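Local coordinates for uncharacterized protein (Azotobacter vinelandii, PDB 6RK0), which binds FAD and heme b as the flavocytochrome Anf3, a low-potential terminal oxidase associated with the iron-only nitrogenase, at residues 12-16 with 29-33; 86-92 with 114-120; 101-106 with 179-185. All blocks are in the same frame, centred on the assembly; numbering follows the deposited sequence.

Contact 1 (12-16 with 29-33); sequences PEAPS and RYDQE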
loop_
_atom_site.group_PDB
_atom_site.type_symbol
_atom_site.label_atom_id
_atom_site.label_comp_id
_atom_site.label_asym_id
_atom_site.label_seq_id
_atom_site.Cartn_x
_atom_site.Cartn_y
_atom_site.Cartn_z
ATOM N N PRO A 12 -13.046 -21.922 7.458
ATOM C CA PRO A 12 -11.833 -22.743 7.573
ATOM C C PRO A 12 -10.793 -22.140 8.514
ATOM O O PRO A 12 -10.820 -20.935 8.747
ATOM C CB PRO A 12 -11.283 -22.765 6.141
ATOM C CG PRO A 12 -11.828 -21.527 5.501
ATOM C CD PRO A 12 -13.176 -21.302 6.123
ATOM N N GLU A 13 -9.899 -22.967 9.052
ATOM C CA GLU A 13 -8.792 -22.464 9.849
ATOM C C GLU A 13 -7.652 -22.050 8.929
ATOM O O GLU A 13 -7.726 -22.197 7.702
ATOM C CB GLU A 13 -8.328 -23.517 10.848
ATOM C CG GLU A 13 -9.195 -23.578 12.101
ATOM C CD GLU A 13 -8.777 -24.674 13.063
ATOM O OE1 GLU A 13 -8.579 -24.368 14.261
ATOM O OE2 GLU A 13 -8.649 -25.837 12.621
ATOM N N ALA A 14 -6.557 -21.584 9.528
ATOM C CA ALA A 14 -5.461 -21.120 8.708
ATOM C C ALA A 14 -4.878 -22.273 7.892
ATOM O O ALA A 14 -4.829 -23.418 8.351
ATOM C CB ALA A 14 -4.370 -20.533 9.592
ATOM N N PRO A 15 -4.403 -21.997 6.677
ATOM C CA PRO A 15 -3.831 -23.079 5.847
ATOM C C PRO A 15 -2.469 -23.558 6.303
ATOM O O PRO A 15 -2.046 -24.641 5.878
ATOM C CB PRO A 15 -3.788 -22.482 4.429
ATOM C CG PRO A 15 -3.751 -21.030 4.652
ATOM C CD PRO A 15 -4.561 -20.742 5.921
ATOM N N SER A 16 -1.800 -22.808 7.178
ATOM C CA SER A 16 -0.492 -23.197 7.692
ATOM C C SER A 16 -0.276 -22.510 9.032
ATOM O O SER A 16 -0.912 -21.495 9.321
ATOM C CB SER A 16 0.622 -22.833 6.726
ATOM O OG SER A 16 0.686 -21.425 6.618
ATOM N N ARG A 29 -9.993 -14.055 8.146
ATOM C CA ARG A 29 -10.756 -14.847 7.179
ATOM C C ARG A 29 -9.764 -15.643 6.364
ATOM O O ARG A 29 -8.757 -15.097 5.908
ATOM C CB ARG A 29 -11.582 -13.943 6.245
ATOM C CG ARG A 29 -12.586 -13.078 6.945
ATOM C CD ARG A 29 -13.791 -13.875 7.364
ATOM N NE ARG A 29 -14.509 -14.480 6.228
ATOM C CZ ARG A 29 -15.779 -14.234 5.908
ATOM N NH1 ARG A 29 -16.512 -13.374 6.602
ATOM N NH2 ARG A 29 -16.304 -14.869 4.877
ATOM N N TYR A 30 -10.062 -16.918 6.162
ATOM C CA TYR A 30 -9.211 -17.796 5.386
ATOM C C TYR A 30 -9.917 -18.365 4.167
ATOM O O TYR A 30 -9.272 -19.050 3.349
ATOM C CB TYR A 30 -8.683 -18.958 6.245
ATOM C CG TYR A 30 -7.951 -18.481 7.472
ATOM C CD1 TYR A 30 -6.668 -17.935 7.383
ATOM C CD2 TYR A 30 -8.545 -18.576 8.714
ATOM C CE1 TYR A 30 -5.977 -17.508 8.526
ATOM C CE2 TYR A 30 -7.881 -18.148 9.859
ATOM C CZ TYR A 30 -6.589 -17.633 9.745
ATOM O OH TYR A 30 -5.891 -17.242 10.858
ATOM N N ASP A 31 -11.225 -18.145 4.045
ATOM C CA ASP A 31 -11.966 -18.693 2.921
ATOM C C ASP A 31 -11.494 -18.074 1.612
ATOM O O ASP A 31 -11.236 -16.865 1.514
ATOM C CB ASP A 31 -13.458 -18.452 3.112
ATOM C CG ASP A 31 -13.789 -17.001 3.364
ATOM O OD1 ASP A 31 -13.363 -16.438 4.401
ATOM O OD2 ASP A 31 -14.453 -16.412 2.492
ATOM N N GLN A 32 -11.417 -18.919 0.588
ATOM C CA GLN A 32 -10.896 -18.442 -0.688
ATOM C C GLN A 32 -11.829 -17.420 -1.340
ATOM O O GLN A 32 -11.352 -16.577 -2.106
ATOM C CB GLN A 32 -10.424 -19.639 -1.520
ATOM C CG GLN A 32 -9.085 -20.327 -0.928
ATOM C CD GLN A 32 -7.742 -19.577 -1.279
ATOM O OE1 GLN A 32 -7.531 -19.292 -2.455
ATOM N NE2 GLN A 32 -6.832 -19.290 -0.270
ATOM N N GLU A 33 -13.129 -17.406 -1.018
ATOM C CA GLU A 33 -13.991 -16.352 -1.546
ATOM C C GLU A 33 -13.522 -14.974 -1.090
ATOM O O GLU A 33 -13.481 -14.030 -1.887
ATOM C CB GLU A 33 -15.432 -16.600 -1.101
ATOM C CG GLU A 33 -16.387 -15.583 -1.650
ATOM C CD GLU A 33 -17.829 -15.868 -1.272
ATOM O OE1 GLU A 33 -18.149 -17.014 -0.847
ATOM O OE2 GLU A 33 -18.647 -14.936 -1.405
HETATM O O HOH W 1 -12.047 -18.288 7.619
#
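Tyr30 is the side chain over which the N-terminal segment 12-16 is draped. Its chi1 is m (-56°) and its chi2 of -74° turns the broad side of the ring to the passing backbone. Ala14 CA lies 3.6 Å from the centroid of the Tyr30 ring and only 9° off the ring normal, a CH-pi contact. Ala14 CB covers the same face, 3.6 Å from Tyr30 CE1, together with the carbonyl carbon of Glu13, whose CA-to-CB bond points away from the other segment. Pro15 CD adds a further apolar touch, 3.8 Å from Tyr30 CD1, and at the ring edge Pro12 O approaches Tyr30 CD2 to 3.3 Å. The Pro12 ring packs beside the backbone of the other segment: its CG is 3.7 Å from Asp31 N, which has no polar partner, and 4.1 Å from Tyr30 CB. One water joins the two segments, donating to Pro12 O (3.1 Å) and accepting from Tyr30 N (2.8 Å). Asp31, with chi1 p (54°), is the N-cap of helix 32-40, its carboxylate capping a backbone N farther along, and Asp31 OD2 is hydrogen-bonded to Thr34 OG1. Arg29, with its first three chi angles all m, folds back to form a salt bridge, Arg29 NE to Asp31 OD1 at 2.9 Å. The Tyr30 hydroxyl is hydrogen-bonded to Val21 N, in the loop that carries FAD-binding residues, and the side chain comes within about 6 Å of the FAD. This is a proline-rich N-terminal arm laid on an aromatic ring at the border of a flavin-nucleotide pocket.

Contact 2 (86-92 with 114-120); sequences QDICLTV and VMLLGRA. With FAD (flavin-adenine dinucleotide), chain G.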
loop_
_atom_site.group_PDB
_atom_site.type_symbol
_atom_site.label_atom_id
_atom_site.label_comp_id
_atom_site.label_asym_id
_atom_site.label_seq_id
_atom_site.Cartn_x
_atom_site.Cartn_y
_atom_site.Cartn_z
ATOM N N GLN A 86 13.761 -18.170 -2.335
ATOM C CA GLN A 86 13.256 -17.855 -1.000
ATOM C C GLN A 86 11.741 -17.762 -1.038
ATOM O O GLN A 86 11.159 -17.352 -2.042
ATOM C CB GLN A 86 13.837 -16.539 -0.471
ATOM C CG GLN A 86 13.373 -15.333 -1.256
ATOM C CD GLN A 86 13.986 -14.063 -0.712
ATOM O OE1 GLN A 86 13.462 -13.466 0.256
ATOM N NE2 GLN A 86 15.132 -13.667 -1.246
ATOM N N ASP A 87 11.123 -18.087 0.088
ATOM C CA ASP A 87 9.707 -17.843 0.268
ATOM C C ASP A 87 9.498 -16.348 0.535
ATOM O O ASP A 87 10.219 -15.737 1.329
ATOM C CB ASP A 87 9.148 -18.640 1.449
ATOM C CG ASP A 87 8.989 -20.129 1.183
ATOM O OD1 ASP A 87 9.443 -20.629 0.124
ATOM O OD2 ASP A 87 8.418 -20.825 2.059
ATOM N N ILE A 88 8.510 -15.777 -0.142
ATOM C CA ILE A 88 8.173 -14.358 -0.048
ATOM C C ILE A 88 6.815 -14.161 0.606
ATOM O O ILE A 88 6.051 -15.099 0.855
ATOM C CB ILE A 88 8.253 -13.675 -1.421
ATOM C CG1 ILE A 88 7.238 -14.281 -2.397
ATOM C CG2 ILE A 88 9.689 -13.674 -1.943
ATOM C CD1 ILE A 88 7.022 -13.482 -3.664
ATOM N N CYS A 89 6.512 -12.884 0.853
ATOM C CA CYS A 89 5.188 -12.452 1.291
ATOM C C CYS A 89 4.705 -11.430 0.276
ATOM O O CYS A 89 5.389 -10.447 0.024
ATOM C CB CYS A 89 5.279 -11.802 2.661
ATOM S SG CYS A 89 3.713 -11.130 3.320
ATOM N N LEU A 90 3.503 -11.622 -0.249
ATOM C CA LEU A 90 2.850 -10.639 -1.121
ATOM C C LEU A 90 1.626 -10.140 -0.350
ATOM O O LEU A 90 0.715 -10.923 -0.035
ATOM C CB LEU A 90 2.505 -11.274 -2.465
ATOM C CG LEU A 90 1.936 -10.329 -3.522
ATOM C CD1 LEU A 90 2.201 -10.883 -4.919
ATOM C CD2 LEU A 90 0.432 -10.092 -3.310
ATOM N N THR A 91 1.627 -8.854 0.001
ATOM C CA THR A 91 0.556 -8.249 0.774
ATOM C C THR A 91 -0.262 -7.334 -0.111
ATOM O O THR A 91 0.287 -6.523 -0.875
ATOM C CB THR A 91 1.142 -7.480 1.973
ATOM O OG1 THR A 91 1.726 -8.453 2.841
ATOM C CG2 THR A 91 0.078 -6.664 2.700
ATOM N N VAL A 92 -1.584 -7.405 0.027
ATOM C CA VAL A 92 -2.502 -6.511 -0.652
ATOM C C VAL A 92 -3.363 -5.884 0.415
ATOM O O VAL A 92 -4.078 -6.590 1.136
ATOM C CB VAL A 92 -3.348 -7.258 -1.696
ATOM C CG1 VAL A 92 -4.355 -6.300 -2.306
ATOM C CG2 VAL A 92 -2.446 -7.872 -2.769
ATOM N N VAL A 114 -4.843 -8.969 2.651
ATOM C CA VAL A 114 -4.487 -10.369 2.448
ATOM C C VAL A 114 -2.980 -10.478 2.322
ATOM O O VAL A 114 -2.333 -9.619 1.703
ATOM C CB VAL A 114 -5.235 -11.006 1.254
ATOM C CG1 VAL A 114 -4.940 -10.266 -0.046
ATOM C CG2 VAL A 114 -4.934 -12.524 1.141
ATOM N N MET A 115 -2.429 -11.530 2.926
ATOM C CA MET A 115 -1.025 -11.899 2.774
ATOM C C MET A 115 -1.009 -13.270 2.121
ATOM O O MET A 115 -1.650 -14.213 2.605
ATOM C CB MET A 115 -0.282 -11.939 4.107
ATOM C CG MET A 115 -0.176 -10.576 4.761
ATOM S SD MET A 115 0.695 -10.712 6.325
ATOM C CE MET A 115 0.577 -9.022 6.928
ATOM N N LEU A 116 -0.250 -13.378 1.043
ATOM C CA LEU A 116 0.032 -14.626 0.335
ATOM C C LEU A 116 1.474 -14.999 0.566
ATOM O O LEU A 116 2.383 -14.179 0.348
ATOM C CB LEU A 116 -0.165 -14.457 -1.176
ATOM C CG LEU A 116 -1.490 -13.922 -1.658
ATOM C CD1 LEU A 116 -1.522 -13.858 -3.160
ATOM C CD2 LEU A 116 -2.676 -14.704 -1.108
ATOM N N LEU A 117 1.710 -16.230 1.016
ATOM C CA LEU A 117 3.057 -16.680 1.327
ATOM C C LEU A 117 3.466 -17.821 0.404
ATOM O O LEU A 117 2.629 -18.631 -0.017
ATOM C CB LEU A 117 3.132 -17.214 2.761
ATOM C CG LEU A 117 2.786 -16.206 3.846
ATOM C CD1 LEU A 117 3.159 -16.744 5.177
ATOM C CD2 LEU A 117 3.323 -14.765 3.609
ATOM N N GLY A 118 4.759 -17.909 0.156
ATOM C CA GLY A 118 5.297 -19.112 -0.459
ATOM C C GLY A 118 6.335 -18.820 -1.509
ATOM O O GLY A 118 6.947 -17.756 -1.561
ATOM N N ARG A 119 6.556 -19.822 -2.353
ATOM C CA ARG A 119 7.626 -19.777 -3.335
ATOM C C ARG A 119 7.021 -19.391 -4.680
ATOM O O ARG A 119 6.255 -20.162 -5.276
ATOM C CB ARG A 119 8.330 -21.130 -3.412
ATOM C CG ARG A 119 9.591 -21.140 -4.250
ATOM C CD ARG A 119 10.697 -20.288 -3.681
ATOM N NE ARG A 119 11.045 -20.627 -2.308
ATOM C CZ ARG A 119 12.134 -21.306 -1.953
ATOM N NH1 ARG A 119 12.993 -21.757 -2.873
ATOM N NH2 ARG A 119 12.358 -21.516 -0.650
ATOM N N ALA A 120 7.372 -18.203 -5.160
ATOM C CA ALA A 120 6.942 -17.753 -6.462
ATOM C C ALA A 120 7.753 -18.460 -7.544
ATOM O O ALA A 120 8.819 -19.029 -7.295
ATOM C CB ALA A 120 7.113 -16.239 -6.551
HETATM P PA FAD G . 0.203 -11.927 14.021
HETATM O O1A FAD G . -1.206 -12.248 14.351
HETATM O O2A FAD G . 1.257 -12.291 15.016
HETATM O O5B FAD G . 0.568 -12.530 12.596
HETATM C C5B FAD G . 0.417 -13.948 12.370
HETATM C C4B FAD G . -0.062 -14.176 10.961
HETATM O O4B FAD G . -1.324 -13.501 10.775
HETATM C C3B FAD G . 0.814 -13.597 9.861
HETATM O O3B FAD G . 1.956 -14.390 9.607
HETATM C C2B FAD G . -0.173 -13.476 8.705
HETATM O O2B FAD G . -0.284 -14.721 8.060
HETATM C C1B FAD G . -1.470 -13.103 9.425
HETATM N N9A FAD G . -1.731 -11.663 9.410
HETATM C C8A FAD G . -1.294 -10.714 10.289
HETATM N N7A FAD G . -1.646 -9.499 9.956
HETATM C C5A FAD G . -2.348 -9.655 8.776
HETATM C C6A FAD G . -2.983 -8.729 7.914
HETATM N N6A FAD G . -2.984 -7.395 8.100
HETATM N N1A FAD G . -3.583 -9.222 6.805
HETATM C C2A FAD G . -3.565 -10.541 6.595
HETATM N N3A FAD G . -3.000 -11.507 7.322
HETATM C C4A FAD G . -2.413 -10.985 8.427
HETATM N N1 FAD G . -1.571 -2.763 13.072
HETATM C C2 FAD G . -1.021 -2.012 14.075
HETATM O O2 FAD G . -0.521 -2.536 15.080
HETATM N N3 FAD G . -0.981 -0.640 13.967
HETATM C C4 FAD G . -1.461 0.076 12.913
HETATM O O4 FAD G . -1.335 1.299 12.852
HETATM C C4X FAD G . -2.091 -0.727 11.889
HETATM N N5 FAD G . -2.630 -0.101 10.825
HETATM C C5X FAD G . -3.156 -0.893 9.803
HETATM C C6 FAD G . -3.661 -0.266 8.649
HETATM C C7 FAD G . -4.168 -1.014 7.588
HETATM C C7M FAD G . -4.725 -0.316 6.366
HETATM C C8 FAD G . -4.159 -2.424 7.679
HETATM C C8M FAD G . -4.612 -3.271 6.539
HETATM C C9 FAD G . -3.693 -3.037 8.839
HETATM C C9A FAD G . -3.173 -2.299 9.885
HETATM N N10 FAD G . -2.695 -2.899 11.073
HETATM C C10 FAD G . -2.076 -2.138 12.047
HETATM C "C1'" FAD G . -2.706 -4.359 11.267
HETATM C "C2'" FAD G . -1.375 -4.994 10.906
HETATM O "O2'" FAD G . -1.301 -5.171 9.502
HETATM C "C3'" FAD G . -1.224 -6.348 11.595
HETATM O "O3'" FAD G . -2.311 -7.187 11.231
HETATM C "C4'" FAD G . -1.155 -6.242 13.114
HETATM O "O4'" FAD G . -0.178 -5.268 13.481
HETATM C "C5'" FAD G . -0.761 -7.559 13.730
HETATM O "O5'" FAD G . 0.472 -8.022 13.139
HETATM P P FAD G . 1.306 -9.197 13.780
HETATM O O1P FAD G . 1.606 -8.937 15.233
HETATM O O2P FAD G . 2.474 -9.473 12.846
HETATM O O3P FAD G . 0.250 -10.388 13.648
HETATM O O HOH W 2 9.452 -16.681 -4.083
#
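Val114, Arg119 and Ile88 lose the most surface where strands 88-92 and 114-118 run antiparallel, their axes 4.6 Å apart at closest. Val114 pairs with Val92 through two backbone bonds, Val92 N to Val114 O and Val114 N to Val92 O, both 2.9 Å, while Val92 CB meets Val114 CG1 at 3.8 Å. At the far end, Ile88 N donates to Gly118 O (2.9 Å), and Ile88 CD1 reaches Ala120 CB at 4.0 Å. A CB on Gly118 would jam against the preceding carbonyl O. Beyond it Arg119 bends back, and its NE forms a salt bridge with Asp87 OD1 (2.9 Å); Asp87 also pairs with Arg18. Ile88 and Leu90 pack on Trp71, Leu116 on Val69 and Ala169. On the other face Met115 CE lies 3.5 Å from C5A of the FAD adenine, and Thr91 OG1 is hydrogen-bonded to Val57 O of the second subunit. Such a hairpin, lined by nucleotide and dimer partner, is consistent with the FMN-binding split barrel of the pyridoxamine 5'-phosphate oxidase family.

Contact 3 (101-106 with 179-185); sequences ARSAYN and LDDEEDY. With HEM (protoporphyrin IX containing Fe), chain H.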
loop_
_atom_site.group_PDB
_atom_site.type_symbol
_atom_site.label_atom_id
_atom_site.label_comp_id
_atom_site.label_asym_id
_atom_site.label_seq_id
_atom_site.Cartn_x
_atom_site.Cartn_y
_atom_site.Cartn_z
ATOM N N ALA A 101 -12.953 6.473 17.947
ATOM C CA ALA A 101 -13.531 5.906 19.152
ATOM C C ALA A 101 -13.539 6.945 20.273
ATOM O O ALA A 101 -12.966 8.027 20.164
ATOM C CB ALA A 101 -12.755 4.680 19.572
ATOM N N ARG A 102 -14.182 6.591 21.395
ATOM C CA ARG A 102 -14.223 7.433 22.587
ATOM C C ARG A 102 -12.906 7.449 23.335
ATOM O O ARG A 102 -12.648 8.407 24.069
ATOM C CB ARG A 102 -15.351 6.944 23.500
ATOM C CG ARG A 102 -16.712 7.083 22.900
ATOM C CD ARG A 102 -17.738 6.120 23.498
ATOM N NE ARG A 102 -19.026 6.249 22.856
ATOM C CZ ARG A 102 -19.322 5.779 21.647
ATOM N NH1 ARG A 102 -18.474 4.955 21.009
ATOM N NH2 ARG A 102 -20.498 6.045 21.098
ATOM N N SER A 103 -12.099 6.397 23.209
ATOM C CA SER A 103 -10.751 6.364 23.760
ATOM C C SER A 103 -9.744 6.249 22.631
ATOM O O SER A 103 -10.005 5.587 21.612
ATOM C CB SER A 103 -10.565 5.212 24.756
ATOM O OG SER A 103 -10.470 3.966 24.085
ATOM N N ALA A 104 -8.575 6.854 22.832
ATOM C CA ALA A 104 -7.514 6.771 21.837
ATOM C C ALA A 104 -7.123 5.322 21.551
ATOM O O ALA A 104 -6.887 4.942 20.399
ATOM C CB ALA A 104 -6.321 7.574 22.330
ATOM N N TYR A 105 -7.065 4.498 22.604
ATOM C CA TYR A 105 -6.648 3.118 22.500
ATOM C C TYR A 105 -7.523 2.344 21.521
ATOM O O TYR A 105 -7.038 1.383 20.923
ATOM C CB TYR A 105 -6.765 2.503 23.902
ATOM C CG TYR A 105 -6.286 1.100 24.071
ATOM C CD1 TYR A 105 -4.923 0.811 24.172
ATOM C CD2 TYR A 105 -7.175 0.051 24.207
ATOM C CE1 TYR A 105 -4.451 -0.448 24.425
ATOM C CE2 TYR A 105 -6.712 -1.246 24.445
ATOM C CZ TYR A 105 -5.344 -1.482 24.555
ATOM O OH TYR A 105 -4.842 -2.767 24.803
ATOM N N ASN A 106 -8.814 2.697 21.396
ATOM C CA ASN A 106 -9.705 1.991 20.494
ATOM C C ASN A 106 -9.944 2.713 19.156
ATOM O O ASN A 106 -10.808 2.278 18.381
ATOM C CB ASN A 106 -11.001 1.647 21.215
ATOM C CG ASN A 106 -10.829 0.448 22.082
ATOM O OD1 ASN A 106 -10.318 -0.579 21.629
ATOM N ND2 ASN A 106 -11.270 0.531 23.330
ATOM N N LEU A 179 -15.661 0.230 18.220
ATOM C CA LEU A 179 -15.960 -0.697 19.327
ATOM C C LEU A 179 -15.183 -0.246 20.559
ATOM O O LEU A 179 -14.006 -0.554 20.733
ATOM C CB LEU A 179 -15.616 -2.129 18.940
ATOM C CG LEU A 179 -16.544 -2.734 17.864
ATOM C CD1 LEU A 179 -15.929 -3.960 17.244
ATOM C CD2 LEU A 179 -17.904 -3.075 18.457
ATOM N N ASP A 180 -15.839 0.521 21.411
ATOM C CA ASP A 180 -15.233 1.025 22.631
ATOM C C ASP A 180 -15.394 0.015 23.766
ATOM O O ASP A 180 -16.242 -0.886 23.743
ATOM C CB ASP A 180 -15.857 2.356 23.022
ATOM C CG ASP A 180 -15.174 3.528 22.324
ATOM O OD1 ASP A 180 -13.961 3.733 22.607
ATOM O OD2 ASP A 180 -15.827 4.228 21.513
ATOM N N ASP A 181 -14.560 0.181 24.784
ATOM C CA ASP A 181 -14.805 -0.521 26.051
ATOM C C ASP A 181 -16.218 -0.175 26.508
ATOM O O ASP A 181 -16.635 0.984 26.444
ATOM C CB ASP A 181 -13.832 -0.011 27.116
ATOM C CG ASP A 181 -12.399 -0.295 26.830
ATOM O OD1 ASP A 181 -12.045 -1.075 25.922
ATOM O OD2 ASP A 181 -11.554 0.298 27.572
ATOM N N GLU A 182 -16.936 -1.176 27.022
ATOM C CA GLU A 182 -18.333 -0.940 27.388
ATOM C C GLU A 182 -18.477 0.151 28.431
ATOM O O GLU A 182 -19.486 0.883 28.441
ATOM C CB GLU A 182 -18.982 -2.232 27.848
ATOM C CG GLU A 182 -19.380 -3.125 26.700
ATOM C CD GLU A 182 -20.347 -2.474 25.681
ATOM O OE1 GLU A 182 -21.196 -1.650 26.064
ATOM O OE2 GLU A 182 -20.257 -2.806 24.478
ATOM N N GLU A 183 -17.494 0.269 29.328
ATOM C CA GLU A 183 -17.622 1.298 30.345
ATOM C C GLU A 183 -17.432 2.708 29.814
ATOM O O GLU A 183 -17.647 3.642 30.583
ATOM C CB GLU A 183 -16.660 1.037 31.490
ATOM C CG GLU A 183 -15.228 1.012 31.039
ATOM C CD GLU A 183 -14.689 -0.399 30.724
ATOM O OE1 GLU A 183 -15.403 -1.250 30.105
ATOM O OE2 GLU A 183 -13.518 -0.649 31.104
ATOM N N ASP A 184 -17.042 2.906 28.557
ATOM C CA ASP A 184 -16.802 4.241 28.022
ATOM C C ASP A 184 -17.999 4.859 27.316
ATOM O O ASP A 184 -17.918 6.005 26.873
ATOM C CB ASP A 184 -15.606 4.194 27.068
ATOM C CG ASP A 184 -14.273 3.949 27.781
ATOM O OD1 ASP A 184 -14.170 4.249 28.986
ATOM O OD2 ASP A 184 -13.331 3.482 27.117
ATOM N N TYR A 185 -19.122 4.145 27.224
ATOM C CA TYR A 185 -20.250 4.644 26.442
ATOM C C TYR A 185 -21.003 5.803 27.077
ATOM O O TYR A 185 -21.829 6.394 26.381
ATOM C CB TYR A 185 -21.169 3.492 26.018
ATOM C CG TYR A 185 -20.605 2.768 24.817
ATOM C CD1 TYR A 185 -20.892 3.199 23.524
ATOM C CD2 TYR A 185 -19.718 1.726 24.970
ATOM C CE1 TYR A 185 -20.319 2.595 22.419
ATOM C CE2 TYR A 185 -19.132 1.103 23.889
ATOM C CZ TYR A 185 -19.443 1.528 22.594
ATOM O OH TYR A 185 -18.832 0.919 21.532
HETATM C CHA HEM H . -3.548 -1.867 17.247
HETATM C CHB HEM H . -5.075 1.739 14.486
HETATM C CHC HEM H . -4.199 4.822 18.048
HETATM C CHD HEM H . -2.980 1.173 20.927
HETATM C C1A HEM H . -4.053 -1.147 16.186
HETATM C C2A HEM H . -4.448 -1.742 14.926
HETATM C C3A HEM H . -4.882 -0.743 14.143
HETATM C C4A HEM H . -4.747 0.491 14.928
HETATM C CMA HEM H . -5.441 -0.748 12.722
HETATM C CAA HEM H . -4.426 -3.227 14.585
HETATM C CBA HEM H . -5.642 -3.986 15.135
HETATM C CGA HEM H . -5.728 -5.297 14.405
HETATM O O1A HEM H . -6.662 -5.485 13.570
HETATM O O2A HEM H . -4.858 -6.184 14.605
HETATM C C1B HEM H . -4.984 2.909 15.221
HETATM C C2B HEM H . -5.301 4.232 14.721
HETATM C C3B HEM H . -5.041 5.076 15.707
HETATM C C4B HEM H . -4.591 4.295 16.846
HETATM C CMB HEM H . -5.784 4.565 13.323
HETATM C CAB HEM H . -5.165 6.599 15.800
HETATM C CBB HEM H . -5.773 7.389 14.932
HETATM C C1C HEM H . -3.762 4.106 19.151
HETATM C C2C HEM H . -3.400 4.659 20.425
HETATM C C3C HEM H . -3.112 3.669 21.243
HETATM C C4C HEM H . -3.283 2.440 20.480
HETATM C CMC HEM H . -3.305 6.148 20.703
HETATM C CAC HEM H . -2.712 3.680 22.698
HETATM C CBC HEM H . -3.236 4.589 23.529
HETATM C C1D HEM H . -2.960 0.024 20.162
HETATM C C2D HEM H . -2.596 -1.292 20.623
HETATM C C3D HEM H . -2.769 -2.132 19.594
HETATM C C4D HEM H . -3.244 -1.344 18.476
HETATM C CMD HEM H . -2.094 -1.628 22.030
HETATM C CAD HEM H . -2.595 -3.649 19.603
HETATM C CBD HEM H . -3.966 -4.313 19.879
HETATM C CGD HEM H . -3.776 -5.775 20.189
HETATM O O1D HEM H . -3.574 -6.568 19.230
HETATM O O2D HEM H . -3.870 -6.187 21.365
HETATM N NA HEM H . -4.250 0.216 16.182
HETATM N NB HEM H . -4.568 2.969 16.529
HETATM N NC HEM H . -3.668 2.732 19.191
HETATM N ND HEM H . -3.370 -0.026 18.844
HETATM FE FE HEM H . -3.932 1.472 17.671
HETATM O O HOH W 3 -20.424 8.000 24.624
HETATM O O HOH W 4 -12.872 2.595 24.653
HETATM O O HOH W 5 -5.880 1.145 18.345
HETATM O O HOH W 6 -12.940 0.735 17.493
HETATM O O HOH W 7 -11.997 -2.053 19.661
#
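At Ala101, the CB rests 3.4 Å from Asp180 OD1. Arg102 grips the same carboxylate twice: its backbone N donates to Asp180 OD2 at 2.9 Å, and its NH1 forms a salt bridge to Asp180 OD2 at 2.8 Å. The guanidinium lies with one face against Tyr185, NH1 being 3.3 Å from Tyr185 CE1, and NH1 has a second acid in Asp206 of the second subunit. Ser103 OG donates to a water that donates to Asp180 OD1 and Asp184 OD2; Asp184 is also salt-bridged to Arg149 of that subunit. This segment connects the hairpin strands 88-100 and 108-118, and its 3-10 turn at Ala104 and Tyr105 is part of the heme pocket: Ala104 O is 3.5 Å from C1C of the heme, and Tyr105 O is 2.8 Å from the water that ligates the iron at 2.1 Å. Asn106 ND2 donates to Asp181 OD1 at 3.1 Å and to the Ser103 water, while separate waters bridge its OD1 to Leu179 O and its O to Leu179 N.

In the fold
Contact 2 belongs to the buried core, contact 1 to the surface, and contact 3, about 32 Å from the chain centre, is partly buried. Contacts 2 and 3 draw on one hairpin: 86-92 and 114-120 lie on its paired strands, 101-106 is its distant connection, and the contact centres are 35 Å apart. Strand 169-174 relates all three, pairing with strand 108-118 and with strand 28-29, and leading toward 179-185. The chemistry follows position: a backbone ladder with mostly apolar side chains, closed at one end by a salt bridge, in contact 2, carboxylates, arginine and waters in contact 3, ring packing with one bridging water in contact 1. Contacts 2 and 3 touch the second subunit; contact 1 does not.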